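Local atomic coordinates of BDI_3064 protein (PDB entry 5Z06), a protein that hydrolyses linear beta-1,2-glucan and beta-1,2-glucooligosaccharides of four or more units as an exo-type enzyme, releasing sophorose from the non-reducing end. Residues V91-I105 with Q116-R128. Numbering follows the deposited sequence.
Sequences VRLRESMNAAALPNI and QYLNLRNYLKDTR
Ile105 and Leu118 form an antiparallel hydrogen-bonded pair, Leu118 N giving a nearly straight bond to Ile105 O (2.7 Å) and Ile105 N one to Leu118 O, while Leu120 N reaches Pro103 O at 3.1 Å. Beside them, at the non-hydrogen-bonded pair, Asn119 ND2 donates to Asn104 OD1 (2.7 Å). The two amides run side by side with planes 53° apart, the donor 42° out of the plane of the Asn104 side-chain carbonyl. A leucine in place of Asn104 would probably leave Asn119 ND2 without this acceptor and its amide freer to turn. Tyr117 CD2, at the ring edge, lies 3.7 Å from Asn104 C, near the ring plane. This is a beta hairpin of strands 104-109 and 118-119, the latter an outermost strand of a five-stranded antiparallel sheet. Leu102, Leu124 and Val91 are buried, so hydrocarbon side chains fit there: Leu102 CD1 meets Leu124 CD2 at 3.7 Å, and Val91 CG1 approaches the same methyl. Leu120 CD2 packs alongside Pro103 CD (4.0 Å). Small side chains at Ala99 and Ala100 probably leave room for the Arg121 guanidinium, its chain bent at chi3 (-55°), to lay one face over Ala100 N, with Arg121 NH1 3.5 Å from Ala100 CB. One water accepts from Leu93 N and donates to Arg128 O, bridging the end of strand 86-93 to the C-terminal end of 116-128.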
loop_
_atom_site.group_PDB
_atom_site.type_symbol
_atom_site.label_atom_id
_atom_site.label_comp_id
_atom_site.label_asym_id
_atom_site.label_seq_id
_atom_site.Cartn_x
_atom_site.Cartn_y
_atom_site.Cartn_z
ATOM N N VAL A 91 -11.349 23.136 15.746
ATOM C CA VAL A 91 -12.403 22.811 16.702
ATOM C C VAL A 91 -13.622 23.633 16.330
ATOM O O VAL A 91 -13.533 24.831 16.101
ATOM C CB VAL A 91 -11.979 23.103 18.142
ATOM C CG1 VAL A 91 -13.003 22.599 19.149
ATOM C CG2 VAL A 91 -10.652 22.439 18.434
ATOM N N ARG A 92 -14.761 22.968 16.245
ATOM C CA ARG A 92 -15.999 23.626 15.909
ATOM C C ARG A 92 -17.042 23.193 16.922
ATOM O O ARG A 92 -17.166 22.010 17.233
ATOM C CB ARG A 92 -16.424 23.246 14.508
ATOM C CG ARG A 92 -17.713 23.885 14.032
ATOM C CD ARG A 92 -18.264 23.089 12.876
ATOM N NE ARG A 92 -19.484 23.649 12.321
ATOM C CZ ARG A 92 -19.552 24.470 11.281
ATOM N NH1 ARG A 92 -18.455 24.890 10.657
ATOM N NH2 ARG A 92 -20.743 24.876 10.866
ATOM N N LEU A 93 -17.775 24.165 17.445
ATOM C CA LEU A 93 -18.800 23.901 18.429
ATOM C C LEU A 93 -20.122 23.962 17.700
ATOM O O LEU A 93 -20.371 24.883 16.924
ATOM C CB LEU A 93 -18.736 24.931 19.529
ATOM C CG LEU A 93 -17.686 24.692 20.601
ATOM C CD1 LEU A 93 -16.277 24.484 20.059
ATOM C CD2 LEU A 93 -17.725 25.900 21.513
ATOM N N ARG A 94 -20.956 22.954 17.901
ATOM C CA ARG A 94 -22.261 22.964 17.274
ATOM C C ARG A 94 -23.143 24.057 17.884
ATOM O O ARG A 94 -23.840 24.745 17.148
ATOM C CB ARG A 94 -22.932 21.613 17.401
ATOM C CG ARG A 94 -24.110 21.443 16.478
ATOM C CD ARG A 94 -24.611 20.019 16.552
ATOM N NE ARG A 94 -25.754 19.827 15.670
ATOM C CZ ARG A 94 -27.025 20.047 16.001
ATOM N NH1 ARG A 94 -27.377 20.487 17.221
ATOM N NH2 ARG A 94 -27.965 19.834 15.090
ATOM N N GLU A 95 -23.104 24.186 19.212
ATOM C CA GLU A 95 -23.875 25.195 19.965
ATOM C C GLU A 95 -22.949 26.048 20.814
ATOM O O GLU A 95 -21.823 25.643 21.126
ATOM C CB GLU A 95 -24.880 24.549 20.932
ATOM C CG GLU A 95 -25.690 23.377 20.401
ATOM C CD GLU A 95 -26.706 23.742 19.335
ATOM O OE1 GLU A 95 -26.822 24.935 18.948
ATOM O OE2 GLU A 95 -27.388 22.803 18.866
ATOM N N SER A 96 -23.440 27.230 21.192
ATOM C CA SER A 96 -22.819 28.011 22.254
ATOM C C SER A 96 -22.834 27.184 23.497
ATOM O O SER A 96 -23.748 26.397 23.722
ATOM C CB SER A 96 -23.566 29.308 22.514
ATOM O OG SER A 96 -23.371 30.180 21.429
ATOM N N MET A 97 -21.794 27.334 24.292
ATOM C CA MET A 97 -21.654 26.540 25.495
ATOM C C MET A 97 -20.715 27.221 26.439
ATOM O O MET A 97 -19.865 28.005 26.036
ATOM C CB MET A 97 -21.090 25.150 25.175
ATOM C CG MET A 97 -19.733 25.164 24.474
ATOM S SD MET A 97 -19.114 23.544 24.010
ATOM C CE MET A 97 -18.900 22.767 25.603
ATOM N N ASN A 98 -20.868 26.887 27.702
ATOM C CA ASN A 98 -19.880 27.220 28.693
ATOM C C ASN A 98 -18.545 26.588 28.257
ATOM O O ASN A 98 -18.426 25.363 28.187
ATOM C CB ASN A 98 -20.354 26.703 30.055
ATOM C CG ASN A 98 -19.275 26.731 31.110
ATOM O OD1 ASN A 98 -18.298 27.482 31.013
ATOM N ND2 ASN A 98 -19.444 25.896 32.146
ATOM N N ALA A 99 -17.562 27.442 27.963
ATOM C CA ALA A 99 -16.191 27.017 27.636
ATOM C C ALA A 99 -15.593 25.974 28.603
ATOM O O ALA A 99 -14.853 25.100 28.183
ATOM C CB ALA A 99 -15.275 28.236 27.543
ATOM N N ALA A 100 -15.918 26.055 29.887
ATOM C CA ALA A 100 -15.437 25.065 30.869
ATOM C C ALA A 100 -15.970 23.634 30.664
ATOM O O ALA A 100 -15.411 22.690 31.209
ATOM C CB ALA A 100 -15.770 25.533 32.283
ATOM N N ALA A 101 -17.078 23.489 29.936
ATOM C CA ALA A 101 -17.678 22.178 29.652
ATOM C C ALA A 101 -16.955 21.464 28.502
ATOM O O ALA A 101 -17.104 20.247 28.339
ATOM C CB ALA A 101 -19.152 22.333 29.319
ATOM N N LEU A 102 -16.178 22.231 27.729
ATOM C CA LEU A 102 -15.257 21.693 26.727
ATOM C C LEU A 102 -14.323 20.677 27.345
ATOM O O LEU A 102 -14.096 20.710 28.564
ATOM C CB LEU A 102 -14.406 22.780 26.085
ATOM C CG LEU A 102 -15.087 23.800 25.191
ATOM C CD1 LEU A 102 -14.093 24.911 24.913
ATOM C CD2 LEU A 102 -15.554 23.143 23.900
ATOM N N PRO A 103 -13.772 19.774 26.507
ATOM C CA PRO A 103 -12.991 18.687 27.077
ATOM C C PRO A 103 -11.641 19.110 27.652
ATOM O O PRO A 103 -11.101 20.153 27.304
ATOM C CB PRO A 103 -12.804 17.734 25.891
ATOM C CG PRO A 103 -13.835 18.133 24.893
ATOM C CD PRO A 103 -13.957 19.597 25.055
ATOM N N ASN A 104 -11.142 18.308 28.571
ATOM C CA ASN A 104 -9.738 18.325 28.895
ATOM C C ASN A 104 -9.024 17.448 27.871
ATOM O O ASN A 104 -9.592 16.498 27.328
ATOM C CB ASN A 104 -9.472 17.809 30.310
ATOM C CG ASN A 104 -10.077 18.704 31.391
ATOM O OD1 ASN A 104 -10.365 19.883 31.168
ATOM N ND2 ASN A 104 -10.283 18.132 32.565
ATOM N N ILE A 105 -7.770 17.790 27.621
ATOM C CA ILE A 105 -7.021 17.215 26.540
ATOM C C ILE A 105 -5.619 16.914 27.018
ATOM O O ILE A 105 -5.028 17.700 27.743
ATOM C CB ILE A 105 -7.016 18.121 25.286
ATOM C CG1 ILE A 105 -6.139 17.522 24.190
ATOM C CG2 ILE A 105 -6.559 19.535 25.604
ATOM C CD1 ILE A 105 -6.443 18.121 22.831
ATOM N N GLN A 116 -0.114 15.385 31.410
ATOM C CA GLN A 116 -1.126 16.132 32.128
ATOM C C GLN A 116 -2.216 16.594 31.138
ATOM O O GLN A 116 -1.953 16.804 29.939
ATOM C CB GLN A 116 -0.500 17.321 32.867
ATOM C CG GLN A 116 -0.006 18.440 31.951
ATOM C CD GLN A 116 1.101 19.295 32.564
ATOM O OE1 GLN A 116 2.135 18.785 32.980
ATOM N NE2 GLN A 116 0.892 20.603 32.594
ATOM N N TYR A 117 -3.434 16.711 31.657
ATOM C CA TYR A 117 -4.568 17.226 30.910
ATOM C C TYR A 117 -4.645 18.740 31.013
ATOM O O TYR A 117 -4.467 19.313 32.078
ATOM C CB TYR A 117 -5.879 16.628 31.426
ATOM C CG TYR A 117 -6.140 15.244 30.909
ATOM C CD1 TYR A 117 -5.611 14.134 31.569
ATOM C CD2 TYR A 117 -6.910 15.035 29.747
ATOM C CE1 TYR A 117 -5.836 12.851 31.099
ATOM C CE2 TYR A 117 -7.148 13.754 29.266
ATOM C CZ TYR A 117 -6.596 12.664 29.947
ATOM O OH TYR A 117 -6.801 11.380 29.523
ATOM N N LEU A 118 -4.943 19.373 29.889
ATOM C CA LEU A 118 -5.127 20.794 29.814
ATOM C C LEU A 118 -6.580 21.037 29.487
ATOM O O LEU A 118 -7.192 20.228 28.803
ATOM C CB LEU A 118 -4.255 21.364 28.710
ATOM C CG LEU A 118 -2.757 21.114 28.869
ATOM C CD1 LEU A 118 -2.060 21.492 27.576
ATOM C CD2 LEU A 118 -2.212 21.902 30.062
ATOM N N ASN A 119 -7.121 22.152 29.975
ATOM C CA ASN A 119 -8.470 22.565 29.659
ATOM C C ASN A 119 -8.404 23.132 28.264
ATOM O O ASN A 119 -7.595 24.012 27.979
ATOM C CB ASN A 119 -8.986 23.650 30.621
ATOM C CG ASN A 119 -8.879 23.253 32.082
ATOM O OD1 ASN A 119 -8.290 23.973 32.888
ATOM N ND2 ASN A 119 -9.436 22.113 32.428
ATOM N N LEU A 120 -9.272 22.641 27.392
ATOM C CA LEU A 120 -9.260 23.063 26.006
ATOM C C LEU A 120 -9.697 24.515 25.825
ATOM O O LEU A 120 -9.317 25.153 24.832
ATOM C CB LEU A 120 -10.115 22.111 25.154
ATOM C CG LEU A 120 -10.108 22.277 23.629
ATOM C CD1 LEU A 120 -8.698 22.289 23.062
ATOM C CD2 LEU A 120 -10.924 21.169 22.979
ATOM N N ARG A 121 -10.477 25.026 26.786
ATOM C CA ARG A 121 -10.919 26.434 26.831
ATOM C C ARG A 121 -9.768 27.442 26.788
ATOM O O ARG A 121 -9.901 28.531 26.213
ATOM C CB ARG A 121 -11.754 26.697 28.097
ATOM C CG ARG A 121 -10.957 26.773 29.407
ATOM C CD ARG A 121 -11.824 27.103 30.610
ATOM N NE ARG A 121 -12.581 28.333 30.378
ATOM C CZ ARG A 121 -13.436 28.875 31.241
ATOM N NH1 ARG A 121 -13.647 28.331 32.439
ATOM N NH2 ARG A 121 -14.073 29.990 30.902
ATOM N N ASN A 122 -8.642 27.063 27.392
ATOM C CA ASN A 122 -7.452 27.913 27.451
ATOM C C ASN A 122 -6.775 28.181 26.124
ATOM O O ASN A 122 -5.905 29.043 26.070
ATOM C CB ASN A 122 -6.430 27.299 28.398
ATOM C CG ASN A 122 -6.947 27.211 29.798
ATOM O OD1 ASN A 122 -7.816 27.968 30.177
ATOM N ND2 ASN A 122 -6.440 26.278 30.558
ATOM N N TYR A 123 -7.142 27.434 25.079
ATOM C CA TYR A 123 -6.568 27.590 23.740
ATOM C C TYR A 123 -7.596 27.934 22.687
ATOM O O TYR A 123 -7.314 27.860 21.487
ATOM C CB TYR A 123 -5.863 26.305 23.352
ATOM C CG TYR A 123 -4.901 25.888 24.398
ATOM C CD1 TYR A 123 -3.652 26.476 24.473
ATOM C CD2 TYR A 123 -5.258 24.973 25.367
ATOM C CE1 TYR A 123 -2.756 26.122 25.464
ATOM C CE2 TYR A 123 -4.372 24.606 26.364
ATOM C CZ TYR A 123 -3.125 25.189 26.404
ATOM O OH TYR A 123 -2.246 24.824 27.377
ATOM N N LEU A 124 -8.770 28.340 23.146
ATOM C CA LEU A 124 -9.885 28.675 22.296
ATOM C C LEU A 124 -10.172 30.136 22.612
ATOM O O LEU A 124 -10.770 30.461 23.627
ATOM C CB LEU A 124 -11.064 27.756 22.650
ATOM C CG LEU A 124 -11.921 27.061 21.583
ATOM C CD1 LEU A 124 -11.460 27.263 20.154
ATOM C CD2 LEU A 124 -12.008 25.577 21.904
ATOM N N LYS A 125 -9.681 31.019 21.758
ATOM C CA LYS A 125 -9.943 32.453 21.906
ATOM C C LYS A 125 -11.453 32.649 21.814
ATOM O O LYS A 125 -12.079 33.226 22.690
ATOM C CB LYS A 125 -9.244 33.260 20.794
ATOM C CG LYS A 125 -8.570 34.544 21.263
ATOM C CD LYS A 125 -8.839 35.696 20.297
ATOM C CE LYS A 125 -8.099 36.970 20.693
ATOM N NZ LYS A 125 -6.791 37.101 19.978
ATOM N N ASP A 126 -12.012 32.090 20.753
ATOM C CA ASP A 126 -13.364 32.322 20.320
ATOM C C ASP A 126 -14.142 30.994 20.422
ATOM O O ASP A 126 -13.810 30.030 19.735
ATOM C CB ASP A 126 -13.267 32.821 18.872
ATOM C CG ASP A 126 -14.590 33.206 18.285
ATOM O OD1 ASP A 126 -15.637 32.967 18.917
ATOM O OD2 ASP A 126 -14.568 33.755 17.163
ATOM N N THR A 127 -15.155 30.953 21.290
ATOM C CA THR A 127 -16.060 29.810 21.415
ATOM C C THR A 127 -17.418 30.009 20.708
ATOM O O THR A 127 -18.402 29.335 21.031
ATOM C CB THR A 127 -16.306 29.480 22.900
ATOM O OG1 THR A 127 -16.818 30.639 23.570
ATOM C CG2 THR A 127 -15.016 29.041 23.571
ATOM N N ARG A 128 -17.478 30.903 19.728
ATOM C CA ARG A 128 -18.672 31.015 18.897
ATOM C C ARG A 128 -18.907 29.695 18.161
ATOM O O ARG A 128 -17.971 29.145 17.583
ATOM C CB ARG A 128 -18.520 32.123 17.852
ATOM C CG ARG A 128 -18.984 33.500 18.308
ATOM C CD ARG A 128 -18.144 34.690 17.821
ATOM N NE ARG A 128 -17.174 34.448 16.737
ATOM C CZ ARG A 128 -17.451 34.008 15.501
ATOM N NH1 ARG A 128 -18.691 33.702 15.122
ATOM N NH2 ARG A 128 -16.452 33.841 14.632
HETATM O O HOH W 1 -17.369 26.761 16.548
HETATM O O HOH W 2 -11.997 23.266 28.687
#